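Side-chain contacts in MmeI (Methylophilus methylotrophus, PDB 5HR4), which is a restriction-modification enzyme that binds DNA and probably methylates adenine at N6, using S-adenosyl-L-methionine as methyl donor: residues E167-L172 against R192-L197; K306-L311 against E573-A578; I321-K326 against C582-F587. One frame throughout, in Å; residues are numbered along the deposited sequence.

In the fold
Interaction 2 lies at the sinefungin pocket and the bound DNA. Arg-309 of helix 305-310 grips a DNA phosphate, and Leu-311 just after it touches sinefungin. Ala-578 of its loop segment lies against the nucleotides DA7 and DC8 of chain B. Interaction 3 joins the next helix, 318-340, to the strand that follows the same loop. Its centre is about 21 Å from that of interaction 2, and the side chain of Leu-324 is about 9 Å from sinefungin. Interaction 1 lies by the calcium site, and the side chain of Leu-194 is about 13 Å from sinefungin. Its centre is about 20 Å from that of interaction 2, but the two meet where Glu-167 OE2 lies 3.5 Å from Ser-575 CB. Interactions 1 and 3 do not touch.

Interaction 1 of 3, residues E167-L172 against R192-L197; sequences ERMGKL and RLLFCL
Met-169 reaches from E167-L172 and touches two leucines of R192-L197, Leu-194 and Leu-197. No hydrogen bond spans the two segments. Before these leucines comes Leu-193, which faces the first helix more loosely. Leu-193 CD1 is 4.6 Å from Leu-172 CD2. Leu-193 CB is 4.6 Å from Met-169 CE. Leu-194 follows and meets the sulfur: its CD1 lies 3.8 Å from Met-169 SD. The two side chains cross at about a right angle, so one methyl of the leucine lies against the flank of the thioether. With CG of Leu-194 anti to the backbone N (chi1 -178°) and chi2 near 60°, CD1 is the branch that reaches the methionine sulfur. Leu-194 also touches Trp-287.

The two segments belong to consecutive helices, 163-178 and 183-200. A short loop joins them, and they run back past each other in broadly opposite directions as a helical hairpin. The first helix lies in the N-terminal domain family and the second in the helicase spacer family. All three touching residues are buried.

One turn further on, Leu-197 takes the methyl end of the methionine. Met-169 CE and Leu-197 CD1 meet tip to tip at 3.5 Å. The methionine chain bends at its last torsion (chi3 -102°), which carries CE away from the line of the chain to this second leucine. Leu-282 of helix 273-283 touches both Met-169 and Leu-197. Leu-197 also packs on Cys-283, a calcium ligand, and its side chain is about 6 Å from the ion.

Interaction 2 of 3, residues K306-L311 against E573-A578; sequences KKRRNL and EASGVA. With SFG (sinefungin), chain H; nucleotides of chain B.
Arg-308 sends its guanidinium to the backbone of Ser-575 and Gly-576. The contact lies in the methyltransferase part of the enzyme. Its sheet has the Rossmann-like strand order 3-2-1-4-5-7-6 of class I methyltransferases, and E573-A578 is in the loop between the last two of these strands, 560-569 and 581-588. The helix 305-310 stands across from that loop.

The Arg-308 chain bends at chi3 (57°), and the guanidinium turns NH2 to the loop carbonyls. NH2 is 3.1 Å from Gly-576 O, which lies obliquely to the guanidinium plane. Ser-575 O is at the edge of the group, in its plane, 3.8 Å from NH2. Gly-576 has positive phi, a backbone shape that favours glycine. The contact is at the surface.

Arg-309 turns to the DNA instead. Its chain is extended from CG to NE. NE donates to OP1 of DA7 of chain B at 2.8 Å, with an N-H...O angle of 133°. NH2 adds a weak bond to the same OP1 at 2.9 Å. The sugar of DC8 of chain B lies over one face of this guanidinium, and NH1 makes a salt bridge with a further DNA phosphate. From the loop, Ala-578 CA comes within 3.3 Å of OP2 of DC8 of chain B. The base of DA7 of chain B sits with N6 2.9 Å from NE of sinefungin, consistent with the adenine to be methylated.

Asn-310 ND2 is hydrogen-bonded to Gln-494 OE1. Leu-311 then ends the segment in the cofactor pocket, with its carbonyl O 3.3 Å from C8 of the sinefungin adenine.

Interaction 3 of 3, residues I321-K326 against C582-F587; sequences ILKLIK and CVIIGF
Lys-323 and Leu-324 meet Ile-584 with no flat group between them, but aromatic rings flank the contact. The ring of Phe-568, on the neighbouring strand 560-569, forms a cation-pi contact with Lys-323 and also touches Ile-584. At the far end of the strand, the ring of Phe-587 has the carbonyl O of Ile-585 at its edge, in the ring plane. It also meets the ring of Tyr-518, the planes at about 25°.

Ile-584 forks between its two partners. Its CG2 is anti to the backbone N and goes to Leu-324. It lies 3.7 Å from Leu-324 CD1 and 3.8 Å from Leu-324 CG, and these two side chains cross obliquely. The other branch ends in CD1, which lies 4.1 Å from CD of Lys-323. There the side chains cross at about a right angle, and the aliphatic part of the lysine does the touching. An alanine in place of Ile-584 would lose both branches and would probably open a gap beneath Leu-324 and the lysine methylenes.

The contact seats helix 318-340 on one face of the central methyltransferase sheet. Leu-324 reaches the next strand too, touching Ala-534 and Val-536, and Phe-369 of helix 368-388 lies against it.

The lysine has two characters here. Its methylenes pack on Ile-584, while NZ hydrogen-bonds to Asn-320 OD1 and Tyr-600 OH. Between the two segments no directed bond forms, so their fit here probably rests on shape and burial, while the lysine's polar end is held outside them.

Interaction 1 of 3, residues E167-L172 against R192-L197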
loop_
_atom_site.group_PDB
_atom_site.type_symbol
_atom_site.label_atom_id
_atom_site.label_comp_id
_atom_site.label_asym_id
_atom_site.label_seq_id
_atom_site.Cartn_x
_atom_site.Cartn_y
_atom_site.Cartn_z
ATOM N N GLU A 167 -7.662 -15.770 -14.183
ATOM C CA GLU A 167 -8.869 -14.960 -14.309
ATOM C C GLU A 167 -10.044 -15.793 -14.816
ATOM O O GLU A 167 -11.179 -15.608 -14.364
ATOM C CB GLU A 167 -8.594 -13.757 -15.219
ATOM C CG GLU A 167 -7.703 -12.674 -14.570
ATOM C CD GLU A 167 -7.244 -11.591 -15.554
ATOM O OE1 GLU A 167 -7.634 -11.670 -16.740
ATOM O OE2 GLU A 167 -6.496 -10.663 -15.142
ATOM N N ARG A 168 -9.792 -16.729 -15.739
ATOM C CA ARG A 168 -10.859 -17.609 -16.218
ATOM C C ARG A 168 -11.344 -18.541 -15.113
ATOM O O ARG A 168 -12.552 -18.776 -14.969
ATOM C CB ARG A 168 -10.377 -18.415 -17.429
ATOM C CG ARG A 168 -10.834 -17.831 -18.781
ATOM C CD ARG A 168 -10.361 -18.645 -19.999
ATOM N NE ARG A 168 -9.027 -18.241 -20.449
ATOM C CZ ARG A 168 -7.982 -19.059 -20.521
ATOM N NH1 ARG A 168 -8.116 -20.340 -20.188
ATOM N NH2 ARG A 168 -6.806 -18.596 -20.929
ATOM N N MET A 169 -10.413 -19.080 -14.323
ATOM C CA MET A 169 -10.783 -19.901 -13.179
ATOM C C MET A 169 -11.611 -19.108 -12.177
ATOM O O MET A 169 -12.579 -19.630 -11.607
ATOM C CB MET A 169 -9.522 -20.466 -12.525
ATOM C CG MET A 169 -9.736 -21.051 -11.150
ATOM S SD MET A 169 -8.494 -22.292 -10.728
ATOM C CE MET A 169 -9.480 -23.760 -11.015
ATOM N N GLY A 170 -11.255 -17.842 -11.963
ATOM C CA GLY A 170 -12.084 -16.974 -11.142
ATOM C C GLY A 170 -13.509 -16.851 -11.651
ATOM O O GLY A 170 -14.455 -16.841 -10.859
ATOM N N LYS A 171 -13.691 -16.760 -12.976
ATOM C CA LYS A 171 -15.056 -16.624 -13.492
ATOM C C LYS A 171 -15.854 -17.912 -13.280
ATOM O O LYS A 171 -17.067 -17.871 -13.038
ATOM C CB LYS A 171 -15.049 -16.213 -14.971
ATOM N N LEU A 172 -15.188 -19.063 -13.346
ATOM C CA LEU A 172 -15.839 -20.322 -12.998
ATOM C C LEU A 172 -16.380 -20.267 -11.581
ATOM O O LEU A 172 -17.537 -20.629 -11.326
ATOM C CB LEU A 172 -14.848 -21.474 -13.144
ATOM C CG LEU A 172 -15.411 -22.839 -12.769
ATOM C CD1 LEU A 172 -16.481 -23.195 -13.765
ATOM C CD2 LEU A 172 -14.282 -23.897 -12.714
ATOM N N ARG A 192 -9.964 -27.290 -4.253
ATOM C CA ARG A 192 -9.775 -28.697 -4.596
ATOM C C ARG A 192 -9.546 -28.885 -6.096
ATOM O O ARG A 192 -8.589 -29.555 -6.503
ATOM C CB ARG A 192 -10.964 -29.527 -4.124
ATOM C CG ARG A 192 -10.949 -29.822 -2.628
ATOM C CD ARG A 192 -12.325 -30.280 -2.167
ATOM N NE ARG A 192 -12.310 -30.742 -0.788
ATOM C CZ ARG A 192 -13.171 -31.623 -0.292
ATOM N NH1 ARG A 192 -14.110 -32.139 -1.076
ATOM N NH2 ARG A 192 -13.079 -32.006 0.977
ATOM N N LEU A 193 -10.419 -28.312 -6.937
ATOM C CA LEU A 193 -10.197 -28.368 -8.382
ATOM C C LEU A 193 -8.810 -27.872 -8.754
ATOM O O LEU A 193 -8.157 -28.416 -9.655
ATOM C CB LEU A 193 -11.242 -27.533 -9.109
ATOM C CG LEU A 193 -12.646 -28.053 -8.876
ATOM C CD1 LEU A 193 -13.615 -26.969 -9.310
ATOM C CD2 LEU A 193 -12.842 -29.309 -9.677
ATOM N N LEU A 194 -8.353 -26.816 -8.089
ATOM C CA LEU A 194 -7.040 -26.280 -8.397
ATOM C C LEU A 194 -5.972 -27.335 -8.175
ATOM O O LEU A 194 -5.064 -27.505 -8.999
ATOM C CB LEU A 194 -6.777 -25.060 -7.531
ATOM C CG LEU A 194 -5.451 -24.379 -7.792
ATOM C CD1 LEU A 194 -5.394 -23.906 -9.236
ATOM C CD2 LEU A 194 -5.314 -23.230 -6.814
ATOM N N PHE A 195 -6.074 -28.063 -7.068
ATOM C CA PHE A 195 -5.115 -29.129 -6.812
ATOM C C PHE A 195 -5.202 -30.195 -7.890
ATOM O O PHE A 195 -4.182 -30.708 -8.351
ATOM C CB PHE A 195 -5.353 -29.728 -5.430
ATOM C CG PHE A 195 -4.527 -30.945 -5.151
ATOM C CD1 PHE A 195 -4.942 -32.192 -5.576
ATOM C CD2 PHE A 195 -3.345 -30.841 -4.446
ATOM C CE1 PHE A 195 -4.196 -33.304 -5.329
ATOM C CE2 PHE A 195 -2.587 -31.958 -4.184
ATOM C CZ PHE A 195 -3.011 -33.196 -4.625
ATOM N N CYS A 196 -6.409 -30.539 -8.317
ATOM C CA CYS A 196 -6.513 -31.536 -9.372
ATOM C C CYS A 196 -5.875 -31.036 -10.667
ATOM O O CYS A 196 -5.210 -31.809 -11.368
ATOM C CB CYS A 196 -7.974 -31.934 -9.581
ATOM S SG CYS A 196 -8.628 -32.922 -8.214
ATOM N N LEU A 197 -6.051 -29.750 -11.001
ATOM C CA LEU A 197 -5.462 -29.254 -12.241
ATOM C C LEU A 197 -3.945 -29.323 -12.179
ATOM O O LEU A 197 -3.295 -29.745 -13.139
ATOM C CB LEU A 197 -5.934 -27.832 -12.530
ATOM C CG LEU A 197 -7.423 -27.743 -12.848
ATOM C CD1 LEU A 197 -7.872 -26.317 -12.787
ATOM C CD2 LEU A 197 -7.707 -28.331 -14.212
#

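Interaction 2 of 3, residues K306-L311 against E573-A578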
loop_
_atom_site.group_PDB
_atom_site.type_symbol
_atom_site.label_atom_id
_atom_site.label_comp_id
_atom_site.label_asym_id
_atom_site.label_seq_id
_atom_site.Cartn_x
_atom_site.Cartn_y
_atom_site.Cartn_z
ATOM N N LYS A 306 -14.954 -2.320 -5.417
ATOM C CA LYS A 306 -15.101 -1.682 -4.114
ATOM C C LYS A 306 -14.561 -2.576 -3.000
ATOM O O LYS A 306 -13.887 -2.100 -2.075
ATOM C CB LYS A 306 -16.574 -1.331 -3.876
ATOM N N LYS A 307 -14.826 -3.880 -3.084
ATOM C CA LYS A 307 -14.262 -4.826 -2.124
ATOM C C LYS A 307 -12.738 -4.862 -2.205
ATOM O O LYS A 307 -12.046 -4.636 -1.204
ATOM C CB LYS A 307 -14.846 -6.216 -2.373
ATOM C CG LYS A 307 -14.725 -7.166 -1.205
ATOM C CD LYS A 307 -15.723 -8.287 -1.389
ATOM C CE LYS A 307 -15.873 -9.111 -0.140
ATOM N NZ LYS A 307 -16.423 -10.423 -0.541
ATOM N N ARG A 308 -12.197 -5.166 -3.392
ATOM C CA ARG A 308 -10.746 -5.170 -3.591
ATOM C C ARG A 308 -10.088 -3.967 -2.949
ATOM O O ARG A 308 -9.065 -4.089 -2.272
ATOM C CB ARG A 308 -10.400 -5.195 -5.081
ATOM C CG ARG A 308 -10.240 -6.577 -5.639
ATOM C CD ARG A 308 -9.693 -6.579 -7.045
ATOM N NE ARG A 308 -8.424 -5.895 -7.098
ATOM C CZ ARG A 308 -7.575 -5.998 -8.117
ATOM N NH1 ARG A 308 -7.874 -6.788 -9.149
ATOM N NH2 ARG A 308 -6.418 -5.332 -8.097
ATOM N N ARG A 309 -10.675 -2.792 -3.135
ATOM C CA ARG A 309 -10.048 -1.602 -2.584
ATOM C C ARG A 309 -10.100 -1.626 -1.061
ATOM O O ARG A 309 -9.083 -1.425 -0.389
ATOM C CB ARG A 309 -10.720 -0.353 -3.160
ATOM C CG ARG A 309 -10.315 0.922 -2.478
ATOM C CD ARG A 309 -10.613 2.114 -3.351
ATOM N NE ARG A 309 -10.334 3.348 -2.630
ATOM C CZ ARG A 309 -10.615 4.563 -3.086
ATOM N NH1 ARG A 309 -11.183 4.711 -4.283
ATOM N NH2 ARG A 309 -10.328 5.630 -2.340
ATOM N N ASN A 310 -11.262 -1.951 -0.505
ATOM C CA ASN A 310 -11.511 -1.778 0.922
ATOM C C ASN A 310 -10.860 -2.856 1.797
ATOM O O ASN A 310 -10.476 -2.572 2.937
ATOM C CB ASN A 310 -13.021 -1.738 1.168
ATOM C CG ASN A 310 -13.366 -1.852 2.636
ATOM O OD1 ASN A 310 -13.794 -2.918 3.113
ATOM N ND2 ASN A 310 -13.161 -0.761 3.373
ATOM N N LEU A 311 -10.748 -4.089 1.329
ATOM C CA LEU A 311 -9.938 -5.032 2.085
ATOM C C LEU A 311 -8.455 -4.900 1.779
ATOM O O LEU A 311 -7.650 -5.640 2.350
ATOM C CB LEU A 311 -10.394 -6.466 1.816
ATOM C CG LEU A 311 -11.819 -6.684 2.348
ATOM C CD1 LEU A 311 -12.211 -8.124 2.278
ATOM C CD2 LEU A 311 -11.960 -6.147 3.779
ATOM N N GLU A 573 1.743 -8.222 -11.499
ATOM C CA GLU A 573 1.488 -8.697 -12.853
ATOM C C GLU A 573 0.029 -9.052 -13.083
ATOM O O GLU A 573 -0.269 -9.875 -13.953
ATOM C CB GLU A 573 2.374 -9.903 -13.184
ATOM C CG GLU A 573 3.890 -9.639 -13.164
ATOM C CD GLU A 573 4.545 -10.104 -11.873
ATOM O OE1 GLU A 573 3.848 -10.182 -10.830
ATOM O OE2 GLU A 573 5.757 -10.406 -11.903
ATOM N N ALA A 574 -0.890 -8.467 -12.326
ATOM C CA ALA A 574 -2.293 -8.818 -12.469
ATOM C C ALA A 574 -3.079 -7.634 -13.005
ATOM O O ALA A 574 -2.564 -6.522 -13.150
ATOM C CB ALA A 574 -2.882 -9.288 -11.138
ATOM N N SER A 575 -4.352 -7.884 -13.296
ATOM C CA SER A 575 -5.194 -6.805 -13.773
ATOM C C SER A 575 -5.286 -5.717 -12.702
ATOM O O SER A 575 -4.956 -5.927 -11.526
ATOM C CB SER A 575 -6.581 -7.334 -14.151
ATOM O OG SER A 575 -7.379 -7.605 -13.001
ATOM N N GLY A 576 -5.688 -4.529 -13.137
ATOM C CA GLY A 576 -6.051 -3.456 -12.235
ATOM C C GLY A 576 -5.046 -3.131 -11.151
ATOM O O GLY A 576 -5.404 -3.100 -9.974
ATOM N N VAL A 577 -3.794 -2.859 -11.526
ATOM C CA VAL A 577 -2.788 -2.536 -10.527
ATOM C C VAL A 577 -3.192 -1.296 -9.749
ATOM O O VAL A 577 -3.581 -0.278 -10.338
ATOM C CB VAL A 577 -1.425 -2.338 -11.197
ATOM C CG1 VAL A 577 -0.447 -1.779 -10.185
ATOM C CG2 VAL A 577 -0.946 -3.655 -11.770
ATOM N N ALA A 578 -3.068 -1.362 -8.423
ATOM C CA ALA A 578 -3.390 -0.217 -7.581
ATOM C C ALA A 578 -2.357 0.892 -7.758
ATOM O O ALA A 578 -1.221 0.665 -8.170
ATOM C CB ALA A 578 -3.476 -0.623 -6.108
HETATM N N SFG H . 0.304 -10.426 0.820
HETATM C CA SFG H . -0.854 -11.029 0.195
HETATM C C SFG H . -0.397 -11.602 -1.133
HETATM O O SFG H . 0.801 -11.464 -1.465
HETATM O OXT SFG H . -1.189 -12.211 -1.892
HETATM C CB SFG H . -1.938 -9.981 -0.030
HETATM C CG SFG H . -2.236 -9.320 1.306
HETATM C CD SFG H . -3.104 -8.121 0.994
HETATM N NE SFG H . -2.214 -7.056 0.578
HETATM C "C5'" SFG H . -3.952 -7.699 2.204
HETATM C "C4'" SFG H . -4.841 -8.843 2.800
HETATM O "O4'" SFG H . -5.226 -8.498 3.996
HETATM C "C3'" SFG H . -6.161 -9.072 2.042
HETATM O "O3'" SFG H . -6.098 -10.303 1.479
HETATM C "C2'" SFG H . -7.296 -8.967 3.103
HETATM O "O2'" SFG H . -8.317 -10.038 2.930
HETATM C "C1'" SFG H . -6.684 -9.146 4.230
HETATM N N9 SFG H . -7.241 -8.399 5.314
HETATM C C8 SFG H . -7.748 -7.170 5.296
HETATM N N7 SFG H . -8.108 -6.846 6.540
HETATM C C5 SFG H . -7.813 -7.880 7.327
HETATM C C6 SFG H . -7.990 -8.065 8.676
HETATM N N6 SFG H . -8.534 -7.222 9.713
HETATM N N1 SFG H . -7.619 -9.196 9.263
HETATM C C2 SFG H . -7.058 -10.174 8.512
HETATM N N3 SFG H . -6.887 -9.994 7.176
HETATM C C4 SFG H . -7.267 -8.840 6.580
ATOM P P DC B 8 -6.289 2.608 -5.546
ATOM O OP1 DC B 8 -7.580 1.941 -5.316
ATOM O OP2 DC B 8 -5.494 2.176 -6.716
ATOM O "O5'" DC B 8 -6.495 4.188 -5.648
ATOM C "C5'" DC B 8 -6.547 4.996 -4.477
ATOM C "C4'" DC B 8 -7.268 6.296 -4.777
ATOM O "O4'" DC B 8 -6.309 7.390 -4.914
ATOM C "C3'" DC B 8 -8.083 6.289 -6.065
ATOM O "O3'" DC B 8 -9.263 7.065 -5.869
ATOM C "C2'" DC B 8 -7.128 6.949 -7.062
ATOM C "C1'" DC B 8 -6.454 8.000 -6.178
ATOM N N1 DC B 8 -5.082 8.419 -6.648
ATOM C C2 DC B 8 -4.839 9.745 -7.049
ATOM O O2 DC B 8 -5.753 10.560 -7.022
ATOM N N3 DC B 8 -3.601 10.094 -7.454
ATOM C C4 DC B 8 -2.623 9.187 -7.468
ATOM N N4 DC B 8 -1.417 9.579 -7.869
ATOM C C5 DC B 8 -2.842 7.834 -7.060
ATOM C C6 DC B 8 -4.073 7.499 -6.661
ATOM P P DA B 7 -7.086 4.820 -0.367
ATOM O OP1 DA B 7 -8.337 4.197 -0.883
ATOM O OP2 DA B 7 -6.776 4.733 1.081
ATOM O "O5'" DA B 7 -5.878 4.295 -1.248
ATOM C "C5'" DA B 7 -5.089 3.249 -0.852
ATOM C "C4'" DA B 7 -4.555 2.615 -2.097
ATOM O "O4'" DA B 7 -3.704 1.520 -1.769
ATOM C "C3'" DA B 7 -5.618 2.078 -3.040
ATOM O "O3'" DA B 7 -5.235 2.426 -4.344
ATOM C "C2'" DA B 7 -5.565 0.565 -2.807
ATOM C "C1'" DA B 7 -4.104 0.355 -2.454
ATOM N N9 DA B 7 -3.835 -0.733 -1.523
ATOM C C8 DA B 7 -4.549 -1.049 -0.415
ATOM N N7 DA B 7 -4.032 -2.018 0.281
ATOM C C5 DA B 7 -2.874 -2.347 -0.406
ATOM C C6 DA B 7 -1.854 -3.306 -0.171
ATOM N N6 DA B 7 -1.859 -4.153 0.862
ATOM N N1 DA B 7 -0.837 -3.369 -1.051
ATOM C C2 DA B 7 -0.836 -2.530 -2.084
ATOM N N3 DA B 7 -1.729 -1.584 -2.399
ATOM C C4 DA B 7 -2.731 -1.550 -1.509
#

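Interaction 3 of 3, residues I321-K326 against C582-F587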
loop_
_atom_site.group_PDB
_atom_site.type_symbol
_atom_site.label_atom_id
_atom_site.label_comp_id
_atom_site.label_asym_id
_atom_site.label_seq_id
_atom_site.Cartn_x
_atom_site.Cartn_y
_atom_site.Cartn_z
ATOM N N ILE A 321 8.262 -9.080 -2.179
ATOM C CA ILE A 321 8.540 -10.003 -1.074
ATOM C C ILE A 321 10.047 -10.267 -0.936
ATOM O O ILE A 321 10.581 -10.339 0.181
ATOM C CB ILE A 321 7.741 -11.311 -1.271
ATOM C CG1 ILE A 321 6.243 -11.007 -1.320
ATOM C CG2 ILE A 321 8.032 -12.308 -0.171
ATOM C CD1 ILE A 321 5.371 -12.215 -1.618
ATOM N N LEU A 322 10.761 -10.413 -2.059
ATOM C CA LEU A 322 12.206 -10.642 -1.966
ATOM C C LEU A 322 12.930 -9.437 -1.361
ATOM O O LEU A 322 13.859 -9.617 -0.568
ATOM C CB LEU A 322 12.779 -11.021 -3.334
ATOM C CG LEU A 322 12.304 -12.418 -3.777
ATOM C CD1 LEU A 322 12.507 -12.747 -5.274
ATOM C CD2 LEU A 322 12.976 -13.463 -2.920
ATOM N N LYS A 323 12.506 -8.199 -1.670
ATOM C CA LYS A 323 13.141 -7.063 -0.995
ATOM C C LYS A 323 12.857 -7.069 0.498
ATOM O O LYS A 323 13.554 -6.389 1.259
ATOM C CB LYS A 323 12.682 -5.692 -1.524
ATOM C CG LYS A 323 12.084 -5.639 -2.888
ATOM C CD LYS A 323 11.165 -4.437 -2.982
ATOM C CE LYS A 323 11.501 -3.566 -4.176
ATOM N NZ LYS A 323 10.540 -2.442 -4.274
ATOM N N LEU A 324 11.817 -7.785 0.929
ATOM C CA LEU A 324 11.484 -7.803 2.343
ATOM C C LEU A 324 12.112 -8.990 3.078
ATOM O O LEU A 324 12.649 -8.817 4.182
ATOM C CB LEU A 324 9.966 -7.792 2.503
ATOM C CG LEU A 324 9.389 -7.663 3.907
ATOM C CD1 LEU A 324 8.026 -7.104 3.745
ATOM C CD2 LEU A 324 9.306 -9.007 4.631
ATOM N N ILE A 325 12.089 -10.191 2.494
ATOM C CA ILE A 325 12.659 -11.330 3.212
ATOM C C ILE A 325 14.181 -11.433 3.093
ATOM O O ILE A 325 14.803 -12.115 3.922
ATOM C CB ILE A 325 12.021 -12.660 2.767
ATOM C CG1 ILE A 325 12.378 -12.976 1.313
ATOM C CG2 ILE A 325 10.490 -12.641 3.002
ATOM C CD1 ILE A 325 11.751 -14.252 0.779
ATOM N N LYS A 326 14.819 -10.812 2.098
ATOM C CA LYS A 326 16.281 -10.927 2.035
ATOM C C LYS A 326 16.938 -10.263 3.236
ATOM O O LYS A 326 17.710 -10.938 3.938
ATOM C CB LYS A 326 16.832 -10.363 0.717
ATOM C CG LYS A 326 16.605 -11.237 -0.524
ATOM C CD LYS A 326 16.890 -10.438 -1.811
ATOM C CE LYS A 326 18.195 -10.865 -2.490
ATOM N NZ LYS A 326 19.332 -10.855 -1.528
ATOM N N CYS A 582 4.798 3.017 -1.697
ATOM C CA CYS A 582 5.010 2.112 -0.572
ATOM C C CYS A 582 6.317 2.358 0.169
ATOM O O CYS A 582 7.230 3.030 -0.316
ATOM C CB CYS A 582 5.007 0.661 -1.038
ATOM S SG CYS A 582 3.411 0.212 -1.604
ATOM N N VAL A 583 6.384 1.778 1.365
ATOM C CA VAL A 583 7.608 1.613 2.127
ATOM C C VAL A 583 7.599 0.188 2.657
ATOM O O VAL A 583 6.592 -0.520 2.571
ATOM C CB VAL A 583 7.732 2.624 3.281
ATOM C CG1 VAL A 583 7.856 4.029 2.733
ATOM C CG2 VAL A 583 6.518 2.524 4.184
ATOM N N ILE A 584 8.755 -0.243 3.163
ATOM C CA ILE A 584 8.903 -1.501 3.889
ATOM C C ILE A 584 9.629 -1.178 5.181
ATOM O O ILE A 584 10.688 -0.547 5.150
ATOM C CB ILE A 584 9.693 -2.563 3.098
ATOM C CG1 ILE A 584 9.039 -2.856 1.750
ATOM C CG2 ILE A 584 9.795 -3.840 3.910
ATOM C CD1 ILE A 584 9.825 -3.813 0.880
ATOM N N ILE A 585 9.074 -1.603 6.313
ATOM C CA ILE A 585 9.611 -1.246 7.627
ATOM C C ILE A 585 9.951 -2.522 8.367
ATOM O O ILE A 585 9.057 -3.248 8.822
ATOM C CB ILE A 585 8.630 -0.397 8.447
ATOM C CG1 ILE A 585 8.399 0.956 7.757
ATOM C CG2 ILE A 585 9.202 -0.168 9.824
ATOM C CD1 ILE A 585 7.174 1.755 8.257
ATOM N N GLY A 586 11.258 -2.795 8.508
ATOM C CA GLY A 586 11.718 -3.879 9.357
ATOM C C GLY A 586 11.961 -3.383 10.772
ATOM O O GLY A 586 12.646 -2.375 10.978
ATOM N N PHE A 587 11.406 -4.096 11.752
ATOM C CA PHE A 587 11.466 -3.604 13.122
ATOM C C PHE A 587 11.468 -4.774 14.097
ATOM O O PHE A 587 11.230 -5.927 13.734
ATOM C CB PHE A 587 10.298 -2.639 13.416
ATOM C CG PHE A 587 8.953 -3.290 13.324
ATOM C CD1 PHE A 587 8.362 -3.521 12.092
ATOM C CD2 PHE A 587 8.300 -3.713 14.464
ATOM C CE1 PHE A 587 7.142 -4.142 11.995
ATOM C CE2 PHE A 587 7.071 -4.327 14.376
ATOM C CZ PHE A 587 6.491 -4.546 13.137
#